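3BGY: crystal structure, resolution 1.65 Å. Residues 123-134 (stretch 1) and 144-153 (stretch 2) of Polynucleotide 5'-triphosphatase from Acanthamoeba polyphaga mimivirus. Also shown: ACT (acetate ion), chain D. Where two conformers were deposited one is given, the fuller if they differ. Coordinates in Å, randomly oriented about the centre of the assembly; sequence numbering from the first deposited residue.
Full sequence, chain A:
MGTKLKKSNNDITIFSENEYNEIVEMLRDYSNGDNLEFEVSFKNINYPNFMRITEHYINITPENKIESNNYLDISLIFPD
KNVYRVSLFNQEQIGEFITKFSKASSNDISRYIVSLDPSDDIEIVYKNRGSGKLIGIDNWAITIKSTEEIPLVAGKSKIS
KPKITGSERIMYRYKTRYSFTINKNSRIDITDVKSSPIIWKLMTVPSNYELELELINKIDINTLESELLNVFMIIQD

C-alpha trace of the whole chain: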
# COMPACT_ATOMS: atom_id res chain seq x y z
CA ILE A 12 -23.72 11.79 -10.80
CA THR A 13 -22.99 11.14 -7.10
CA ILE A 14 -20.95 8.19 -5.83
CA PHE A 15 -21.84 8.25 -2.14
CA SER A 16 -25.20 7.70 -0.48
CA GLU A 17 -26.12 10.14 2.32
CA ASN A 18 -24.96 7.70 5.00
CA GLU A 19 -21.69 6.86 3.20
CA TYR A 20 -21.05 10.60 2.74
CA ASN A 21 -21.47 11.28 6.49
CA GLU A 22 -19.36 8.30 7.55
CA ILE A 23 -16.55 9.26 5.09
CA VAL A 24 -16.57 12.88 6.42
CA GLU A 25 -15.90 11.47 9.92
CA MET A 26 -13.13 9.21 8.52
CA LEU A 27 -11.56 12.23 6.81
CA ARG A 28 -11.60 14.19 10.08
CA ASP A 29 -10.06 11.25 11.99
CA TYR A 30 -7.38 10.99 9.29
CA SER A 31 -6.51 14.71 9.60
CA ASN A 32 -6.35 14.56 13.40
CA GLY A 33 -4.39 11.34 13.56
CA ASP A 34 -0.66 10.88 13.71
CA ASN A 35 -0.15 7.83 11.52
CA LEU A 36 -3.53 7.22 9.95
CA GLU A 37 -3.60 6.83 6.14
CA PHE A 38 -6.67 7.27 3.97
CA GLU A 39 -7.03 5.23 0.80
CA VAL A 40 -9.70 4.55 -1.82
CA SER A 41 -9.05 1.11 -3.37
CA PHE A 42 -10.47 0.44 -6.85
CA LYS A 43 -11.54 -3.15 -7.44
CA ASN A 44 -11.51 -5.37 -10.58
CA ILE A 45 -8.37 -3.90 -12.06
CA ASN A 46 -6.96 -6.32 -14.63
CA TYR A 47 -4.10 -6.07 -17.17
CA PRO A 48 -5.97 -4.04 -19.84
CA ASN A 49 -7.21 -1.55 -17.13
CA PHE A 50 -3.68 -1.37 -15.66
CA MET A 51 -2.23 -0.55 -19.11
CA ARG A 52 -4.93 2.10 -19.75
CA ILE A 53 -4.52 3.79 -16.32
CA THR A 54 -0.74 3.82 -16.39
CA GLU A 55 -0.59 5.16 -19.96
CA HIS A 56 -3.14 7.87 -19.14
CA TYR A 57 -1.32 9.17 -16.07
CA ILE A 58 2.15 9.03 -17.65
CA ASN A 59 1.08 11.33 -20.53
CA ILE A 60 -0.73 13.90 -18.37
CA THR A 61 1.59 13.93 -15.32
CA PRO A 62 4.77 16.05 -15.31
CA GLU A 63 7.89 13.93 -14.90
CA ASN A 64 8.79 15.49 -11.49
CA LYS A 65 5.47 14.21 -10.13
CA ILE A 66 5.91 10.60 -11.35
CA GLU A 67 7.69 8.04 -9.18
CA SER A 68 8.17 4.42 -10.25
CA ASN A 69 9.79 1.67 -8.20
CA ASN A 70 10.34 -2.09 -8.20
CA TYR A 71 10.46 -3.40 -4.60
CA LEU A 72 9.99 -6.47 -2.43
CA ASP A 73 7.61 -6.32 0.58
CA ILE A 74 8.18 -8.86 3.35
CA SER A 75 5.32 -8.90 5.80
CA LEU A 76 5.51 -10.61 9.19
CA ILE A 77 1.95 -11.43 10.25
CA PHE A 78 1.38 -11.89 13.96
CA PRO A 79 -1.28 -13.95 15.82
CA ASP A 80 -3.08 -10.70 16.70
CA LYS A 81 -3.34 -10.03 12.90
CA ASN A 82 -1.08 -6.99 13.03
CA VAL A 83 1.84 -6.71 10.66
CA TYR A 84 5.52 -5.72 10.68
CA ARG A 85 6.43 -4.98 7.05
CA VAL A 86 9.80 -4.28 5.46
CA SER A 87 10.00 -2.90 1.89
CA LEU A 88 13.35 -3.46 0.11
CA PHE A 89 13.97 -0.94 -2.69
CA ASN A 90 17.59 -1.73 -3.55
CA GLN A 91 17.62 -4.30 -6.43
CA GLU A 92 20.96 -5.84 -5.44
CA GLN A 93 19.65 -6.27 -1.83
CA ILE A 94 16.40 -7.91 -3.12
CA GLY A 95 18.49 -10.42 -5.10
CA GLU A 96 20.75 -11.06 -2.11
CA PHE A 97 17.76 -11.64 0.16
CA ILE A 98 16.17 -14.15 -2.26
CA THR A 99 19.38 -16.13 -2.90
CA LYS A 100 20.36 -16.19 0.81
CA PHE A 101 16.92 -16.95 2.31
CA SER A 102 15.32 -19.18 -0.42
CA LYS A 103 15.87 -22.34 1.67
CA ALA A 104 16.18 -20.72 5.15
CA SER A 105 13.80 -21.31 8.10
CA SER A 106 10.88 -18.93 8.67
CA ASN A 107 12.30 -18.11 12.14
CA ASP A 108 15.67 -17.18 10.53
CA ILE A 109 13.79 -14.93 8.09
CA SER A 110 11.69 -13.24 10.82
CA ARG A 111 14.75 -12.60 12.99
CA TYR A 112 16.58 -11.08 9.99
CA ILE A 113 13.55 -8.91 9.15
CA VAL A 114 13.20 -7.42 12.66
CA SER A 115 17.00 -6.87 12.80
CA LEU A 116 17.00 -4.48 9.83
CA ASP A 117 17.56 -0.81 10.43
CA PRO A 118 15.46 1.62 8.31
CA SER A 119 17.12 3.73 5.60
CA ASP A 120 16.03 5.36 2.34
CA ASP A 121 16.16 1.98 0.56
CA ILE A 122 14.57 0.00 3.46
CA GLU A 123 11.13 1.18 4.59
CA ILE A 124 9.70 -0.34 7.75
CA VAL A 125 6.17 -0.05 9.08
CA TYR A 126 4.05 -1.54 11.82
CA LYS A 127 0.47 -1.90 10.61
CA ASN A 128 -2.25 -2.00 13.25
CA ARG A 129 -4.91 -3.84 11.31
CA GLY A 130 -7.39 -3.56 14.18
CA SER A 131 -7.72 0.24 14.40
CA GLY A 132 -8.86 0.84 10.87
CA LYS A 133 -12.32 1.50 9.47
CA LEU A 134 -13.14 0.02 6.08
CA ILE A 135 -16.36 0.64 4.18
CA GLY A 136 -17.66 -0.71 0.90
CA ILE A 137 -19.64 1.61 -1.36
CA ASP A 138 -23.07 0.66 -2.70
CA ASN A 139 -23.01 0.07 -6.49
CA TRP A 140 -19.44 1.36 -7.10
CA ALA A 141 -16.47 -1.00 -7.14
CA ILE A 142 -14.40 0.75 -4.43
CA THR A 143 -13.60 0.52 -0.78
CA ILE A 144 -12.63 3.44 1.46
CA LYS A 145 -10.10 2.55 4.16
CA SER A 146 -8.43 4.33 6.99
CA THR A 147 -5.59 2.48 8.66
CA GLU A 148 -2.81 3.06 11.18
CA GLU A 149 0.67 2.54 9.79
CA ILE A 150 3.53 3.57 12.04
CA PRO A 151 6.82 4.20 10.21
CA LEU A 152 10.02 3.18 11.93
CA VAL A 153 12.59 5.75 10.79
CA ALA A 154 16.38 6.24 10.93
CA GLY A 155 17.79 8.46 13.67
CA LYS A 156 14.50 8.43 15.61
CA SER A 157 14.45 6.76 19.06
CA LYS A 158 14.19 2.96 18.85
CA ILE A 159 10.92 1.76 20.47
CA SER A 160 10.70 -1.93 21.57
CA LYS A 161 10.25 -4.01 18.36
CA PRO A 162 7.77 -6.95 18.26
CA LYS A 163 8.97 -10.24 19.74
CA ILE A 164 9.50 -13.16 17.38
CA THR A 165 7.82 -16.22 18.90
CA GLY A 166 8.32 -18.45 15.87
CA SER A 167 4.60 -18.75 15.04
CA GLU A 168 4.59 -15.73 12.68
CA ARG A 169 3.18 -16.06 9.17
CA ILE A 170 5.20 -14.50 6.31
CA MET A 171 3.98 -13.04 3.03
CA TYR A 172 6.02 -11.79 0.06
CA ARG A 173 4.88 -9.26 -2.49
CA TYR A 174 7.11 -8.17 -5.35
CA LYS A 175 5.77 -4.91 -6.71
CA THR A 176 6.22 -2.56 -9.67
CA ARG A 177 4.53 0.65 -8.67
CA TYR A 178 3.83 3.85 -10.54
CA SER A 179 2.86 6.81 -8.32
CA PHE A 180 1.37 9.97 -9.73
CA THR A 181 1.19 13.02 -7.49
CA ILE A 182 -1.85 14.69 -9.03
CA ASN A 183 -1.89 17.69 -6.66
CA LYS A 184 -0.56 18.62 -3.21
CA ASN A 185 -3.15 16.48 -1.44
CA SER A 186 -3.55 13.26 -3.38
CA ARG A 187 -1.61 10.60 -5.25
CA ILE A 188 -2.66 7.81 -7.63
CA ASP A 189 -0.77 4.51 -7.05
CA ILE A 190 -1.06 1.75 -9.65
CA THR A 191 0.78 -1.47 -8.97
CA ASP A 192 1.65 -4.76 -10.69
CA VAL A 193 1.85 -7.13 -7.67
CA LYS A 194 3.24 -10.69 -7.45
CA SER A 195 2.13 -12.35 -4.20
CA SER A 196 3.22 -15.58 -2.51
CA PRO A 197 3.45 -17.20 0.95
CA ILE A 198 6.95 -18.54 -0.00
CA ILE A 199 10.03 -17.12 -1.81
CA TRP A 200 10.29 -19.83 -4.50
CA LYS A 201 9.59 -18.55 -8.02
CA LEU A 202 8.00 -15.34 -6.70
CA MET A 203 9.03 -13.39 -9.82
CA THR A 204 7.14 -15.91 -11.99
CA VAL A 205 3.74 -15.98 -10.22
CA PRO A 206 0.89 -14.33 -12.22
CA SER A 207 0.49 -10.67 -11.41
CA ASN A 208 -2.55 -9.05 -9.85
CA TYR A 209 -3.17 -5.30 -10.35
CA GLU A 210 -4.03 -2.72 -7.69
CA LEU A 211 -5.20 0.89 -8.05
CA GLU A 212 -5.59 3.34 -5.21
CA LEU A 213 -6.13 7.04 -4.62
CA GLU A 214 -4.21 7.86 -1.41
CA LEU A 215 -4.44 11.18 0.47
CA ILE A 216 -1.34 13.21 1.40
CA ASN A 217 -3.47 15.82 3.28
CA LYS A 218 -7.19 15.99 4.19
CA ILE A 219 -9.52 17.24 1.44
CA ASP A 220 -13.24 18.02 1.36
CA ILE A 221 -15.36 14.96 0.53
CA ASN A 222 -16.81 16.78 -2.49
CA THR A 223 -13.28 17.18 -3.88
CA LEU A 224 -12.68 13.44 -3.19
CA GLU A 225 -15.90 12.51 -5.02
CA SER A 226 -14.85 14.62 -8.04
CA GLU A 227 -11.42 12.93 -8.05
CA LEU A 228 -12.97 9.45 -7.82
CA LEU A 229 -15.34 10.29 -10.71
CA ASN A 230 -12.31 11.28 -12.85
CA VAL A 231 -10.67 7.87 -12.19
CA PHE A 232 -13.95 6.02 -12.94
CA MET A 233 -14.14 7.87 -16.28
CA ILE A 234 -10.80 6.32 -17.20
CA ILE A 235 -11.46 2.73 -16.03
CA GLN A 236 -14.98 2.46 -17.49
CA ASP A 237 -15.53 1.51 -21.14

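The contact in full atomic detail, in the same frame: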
# COMPACT_ATOMS: atom_id res chain seq x y z
N GLU A 123 12.24 0.55 3.87
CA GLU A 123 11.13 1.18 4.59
C GLU A 123 10.50 0.16 5.50
O GLU A 123 10.30 -1.00 5.10
CB GLU A 123 10.10 1.76 3.61
CG GLU A 123 10.61 3.01 2.89
CD GLU A 123 9.60 3.61 1.92
OE1 GLU A 123 8.48 3.08 1.78
OE2 GLU A 123 9.96 4.61 1.26
N ILE A 124 10.25 0.56 6.74
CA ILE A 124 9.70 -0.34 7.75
C ILE A 124 8.48 0.28 8.40
O ILE A 124 8.49 1.46 8.77
CB ILE A 124 10.76 -0.61 8.87
CG1 ILE A 124 12.05 -1.15 8.24
CG2 ILE A 124 10.22 -1.59 9.88
CD1 ILE A 124 13.14 -1.51 9.24
N VAL A 125 7.41 -0.51 8.49
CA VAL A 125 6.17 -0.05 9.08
C VAL A 125 5.53 -1.11 9.95
O VAL A 125 5.67 -2.32 9.70
CB VAL A 125 5.07 0.40 8.01
CG1 VAL A 125 5.51 1.64 7.22
CG2 VAL A 125 4.69 -0.75 7.07
N TYR A 126 4.83 -0.66 10.97
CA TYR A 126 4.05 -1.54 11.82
C TYR A 126 2.61 -1.15 11.49
O TYR A 126 2.20 -0.00 11.67
CB TYR A 126 4.39 -1.35 13.30
CG TYR A 126 3.47 -2.13 14.21
CD1 TYR A 126 3.64 -3.52 14.39
CD2 TYR A 126 2.39 -1.49 14.85
CE1 TYR A 126 2.73 -4.26 15.20
CE2 TYR A 126 1.49 -2.21 15.65
CZ TYR A 126 1.68 -3.59 15.82
OH TYR A 126 0.79 -4.27 16.61
N LYS A 127 1.84 -2.13 11.04
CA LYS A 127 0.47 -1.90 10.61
C LYS A 127 -0.49 -2.46 11.63
O LYS A 127 -0.51 -3.66 11.87
CB LYS A 127 0.24 -2.60 9.26
CG LYS A 127 1.05 -2.04 8.11
CD LYS A 127 0.89 -2.91 6.84
CE LYS A 127 -0.27 -2.46 5.95
NZ LYS A 127 -1.60 -2.38 6.63
N ASN A 128 -1.26 -1.57 12.26
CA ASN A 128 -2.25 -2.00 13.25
C ASN A 128 -3.53 -2.23 12.46
O ASN A 128 -4.28 -1.29 12.18
CB ASN A 128 -2.44 -0.93 14.36
CG ASN A 128 -3.46 -1.34 15.42
OD1 ASN A 128 -4.26 -2.27 15.23
ND2 ASN A 128 -3.48 -0.61 16.52
N ARG A 129 -3.75 -3.48 12.10
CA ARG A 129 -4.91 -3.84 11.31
C ARG A 129 -6.24 -3.80 12.06
O ARG A 129 -7.30 -3.85 11.43
CB ARG A 129 -4.68 -5.19 10.64
CG ARG A 129 -3.57 -5.12 9.58
CD ARG A 129 -3.75 -6.16 8.48
NE ARG A 129 -2.93 -5.84 7.31
CZ ARG A 129 -2.66 -6.69 6.32
NH1 ARG A 129 -3.14 -7.94 6.34
NH2 ARG A 129 -1.87 -6.32 5.32
N GLY A 130 -6.18 -3.60 13.37
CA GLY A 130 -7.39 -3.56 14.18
C GLY A 130 -7.99 -2.19 14.44
O GLY A 130 -9.14 -2.11 14.87
N SER A 131 -7.24 -1.12 14.16
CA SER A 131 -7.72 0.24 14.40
C SER A 131 -8.43 0.90 13.23
O SER A 131 -9.08 1.94 13.38
CB SER A 131 -6.55 1.12 14.80
OG SER A 131 -5.66 1.24 13.71
N GLY A 132 -8.27 0.29 12.06
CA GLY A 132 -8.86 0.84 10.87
C GLY A 132 -10.32 0.60 10.56
O GLY A 132 -10.89 -0.42 10.97
N LYS A 133 -10.93 1.59 9.91
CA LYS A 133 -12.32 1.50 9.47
C LYS A 133 -12.25 1.25 7.96
O LYS A 133 -11.40 1.79 7.26
CB LYS A 133 -13.09 2.80 9.77
CG LYS A 133 -14.57 2.77 9.39
CD LYS A 133 -15.37 3.87 10.09
CE LYS A 133 -16.79 3.98 9.51
NZ LYS A 133 -17.61 2.74 9.64
N LEU A 134 -13.10 0.35 7.48
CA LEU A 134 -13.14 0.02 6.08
C LEU A 134 -14.60 -0.07 5.67
O LEU A 134 -15.36 -0.82 6.29
CB LEU A 134 -12.47 -1.35 5.83
CG LEU A 134 -12.12 -1.82 4.41
CD1 LEU A 134 -10.91 -2.72 4.48
CD2 LEU A 134 -13.25 -2.55 3.72
N ILE A 144 -13.31 2.28 0.87
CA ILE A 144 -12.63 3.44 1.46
C ILE A 144 -12.03 2.87 2.74
O ILE A 144 -12.73 2.25 3.54
CB ILE A 144 -13.63 4.57 1.86
CG1 ILE A 144 -14.70 4.85 0.78
CG2 ILE A 144 -12.88 5.82 2.23
CD1 ILE A 144 -14.25 5.53 -0.46
N LYS A 145 -10.75 3.12 2.99
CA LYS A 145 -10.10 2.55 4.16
C LYS A 145 -9.22 3.54 4.86
O LYS A 145 -8.56 4.35 4.21
CB LYS A 145 -9.21 1.36 3.70
CG LYS A 145 -8.49 0.52 4.79
CD LYS A 145 -7.45 -0.40 4.15
CE LYS A 145 -6.85 -1.40 5.13
NZ LYS A 145 -5.72 -2.18 4.54
N SER A 146 -9.29 3.51 6.18
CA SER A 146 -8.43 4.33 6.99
C SER A 146 -7.69 3.27 7.79
O SER A 146 -8.29 2.25 8.17
CB SER A 146 -9.22 5.24 7.93
OG SER A 146 -8.37 6.21 8.52
N THR A 147 -6.37 3.40 7.85
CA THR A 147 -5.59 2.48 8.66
C THR A 147 -4.36 3.11 9.29
O THR A 147 -3.78 4.06 8.73
CB THR A 147 -5.24 1.18 7.88
OG1 THR A 147 -4.75 0.19 8.79
CG2 THR A 147 -4.25 1.44 6.78
N GLU A 148 -3.97 2.57 10.44
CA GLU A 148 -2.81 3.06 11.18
C GLU A 148 -1.56 2.33 10.74
O GLU A 148 -1.50 1.11 10.82
CB GLU A 148 -3.05 2.85 12.67
CG GLU A 148 -2.02 3.48 13.57
CD GLU A 148 -2.21 3.11 15.04
OE1 GLU A 148 -3.15 2.35 15.37
OE2 GLU A 148 -1.43 3.60 15.86
N GLU A 149 -0.57 3.09 10.28
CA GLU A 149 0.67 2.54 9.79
C GLU A 149 1.75 3.40 10.39
O GLU A 149 1.95 4.54 9.98
CB GLU A 149 0.72 2.58 8.24
CG GLU A 149 -0.34 1.68 7.55
CD GLU A 149 -0.13 1.49 6.05
OE1 GLU A 149 1.00 1.18 5.63
OE2 GLU A 149 -1.13 1.63 5.31
N ILE A 150 2.48 2.83 11.35
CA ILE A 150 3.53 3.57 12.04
C ILE A 150 4.88 3.33 11.39
O ILE A 150 5.38 2.21 11.39
CB ILE A 150 3.55 3.17 13.55
CG1 ILE A 150 2.16 3.38 14.15
CG2 ILE A 150 4.64 3.97 14.31
CD1 ILE A 150 1.99 2.91 15.59
N PRO A 151 5.52 4.39 10.86
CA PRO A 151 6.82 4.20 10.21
C PRO A 151 7.92 4.17 11.25
O PRO A 151 7.86 4.89 12.25
CB PRO A 151 6.96 5.45 9.33
CG PRO A 151 5.60 6.08 9.32
CD PRO A 151 5.06 5.78 10.67
N LEU A 152 8.87 3.27 11.05
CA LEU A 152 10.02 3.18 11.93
C LEU A 152 11.11 3.82 11.10
O LEU A 152 11.45 3.31 10.04
CB LEU A 152 10.36 1.73 12.26
CG LEU A 152 9.58 1.04 13.38
CD1 LEU A 152 8.21 0.59 12.90
CD2 LEU A 152 10.39 -0.15 13.86
N VAL A 153 11.58 4.99 11.54
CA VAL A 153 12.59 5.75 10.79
C VAL A 153 13.98 5.84 11.42
O VAL A 153 14.16 5.63 12.62
CB VAL A 153 12.09 7.17 10.44
CG1 VAL A 153 11.05 7.10 9.32
CG2 VAL A 153 11.52 7.85 11.67
C ACT D . 2.19 -7.47 17.58
O ACT D . 2.27 -8.34 18.62
OXT ACT D . 1.25 -6.73 17.43
CH3 ACT D . 3.30 -7.39 16.61
O HOH W 1 10.87 3.40 7.26
O HOH W 2 -3.64 -3.57 5.57

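Two antiparallel strand pairings, separated by a corner in stretch 1, join these segments and bury 833 Å² between them. Strand 123-128 runs at 149° to strand 144-152; after a type I turn from Asn-128 to Ser-131, the chain returns to the same partner strand at Lys-133 and Leu-134. The backbone ladder is most regular at Tyr-126, whose N donates to Ile-150 O (3.0 Å) and whose O accepts from Ile-150 N (2.9 Å). Leu-152 N to Ile-124 O (2.9 Å) and Asn-128 N to Glu-148 O (3.1 Å) extend it; water 1 bridges Ile-124 N (3.0 Å) and Leu-152 O (2.8 Å). Beyond the corner, Ser-146 N donates to Lys-133 O at 2.9 Å.

Side chains alternate between the two faces. Ile-124, Tyr-126, Ile-150 and Leu-152 share one. Ile-124 (m, t) brings CG2 to 4.1 Å from Leu-152 CB, a fit of branched aliphatic chains. Leu-152, with chi1 m and chi2 p, places CD1 4.3 Å from Tyr-126 CB. Tyr-126 in t touches the Ile-150 side chain only at the ring edge: Tyr-126 CD2 is 4.5 Å from Ile-150 CD1, which Ile-150 places with chi1 m and chi2 t, and the rest of the ring leads away from it. The tyrosine thus offers carbon to its neighbours while its OH, at the far end, donates to OXT of the acetate (2.6 Å), an ion probably from the crystallisation liquor.

The opposite face mixes apolar and charged groups. Val-125 CG1 packs 4.1 Å from Pro-151 CA. Lys-127 and Glu-149 lie side by side, both with chi1 m; Lys-127 then bends through chi3 p and chi4 m. Its NZ remains 4.2 Å from Glu-149 OE2, opposite charges near each other but beyond a salt bridge. The ammonium instead donates to water 2 (NZ to O, 2.6 Å), which also accepts from Lys-145 NZ (2.7 Å). Lys-145 reaches this water with all four chi angles t, and its CG lies 4.1 Å from Leu-134 CD1.

At the corner, Asn-128 in t turns OD1 back to accept from Gly-130 N (3.0 Å), bracing the turn from within. Glu-148, extended in t, t, brings OE1 to 3.2 Å from both Asn-128 ND2 and Ser-131 OG, the serine being in p with its CB toward the partner strand. Gly-132 suits the tight approach that follows: its CA is 3.1 Å from Ser-146 O, and an ideal CB would sit 2.5 Å from that oxygen, a clash. Ser-146 is small and buried, its OG satisfied elsewhere in the structure.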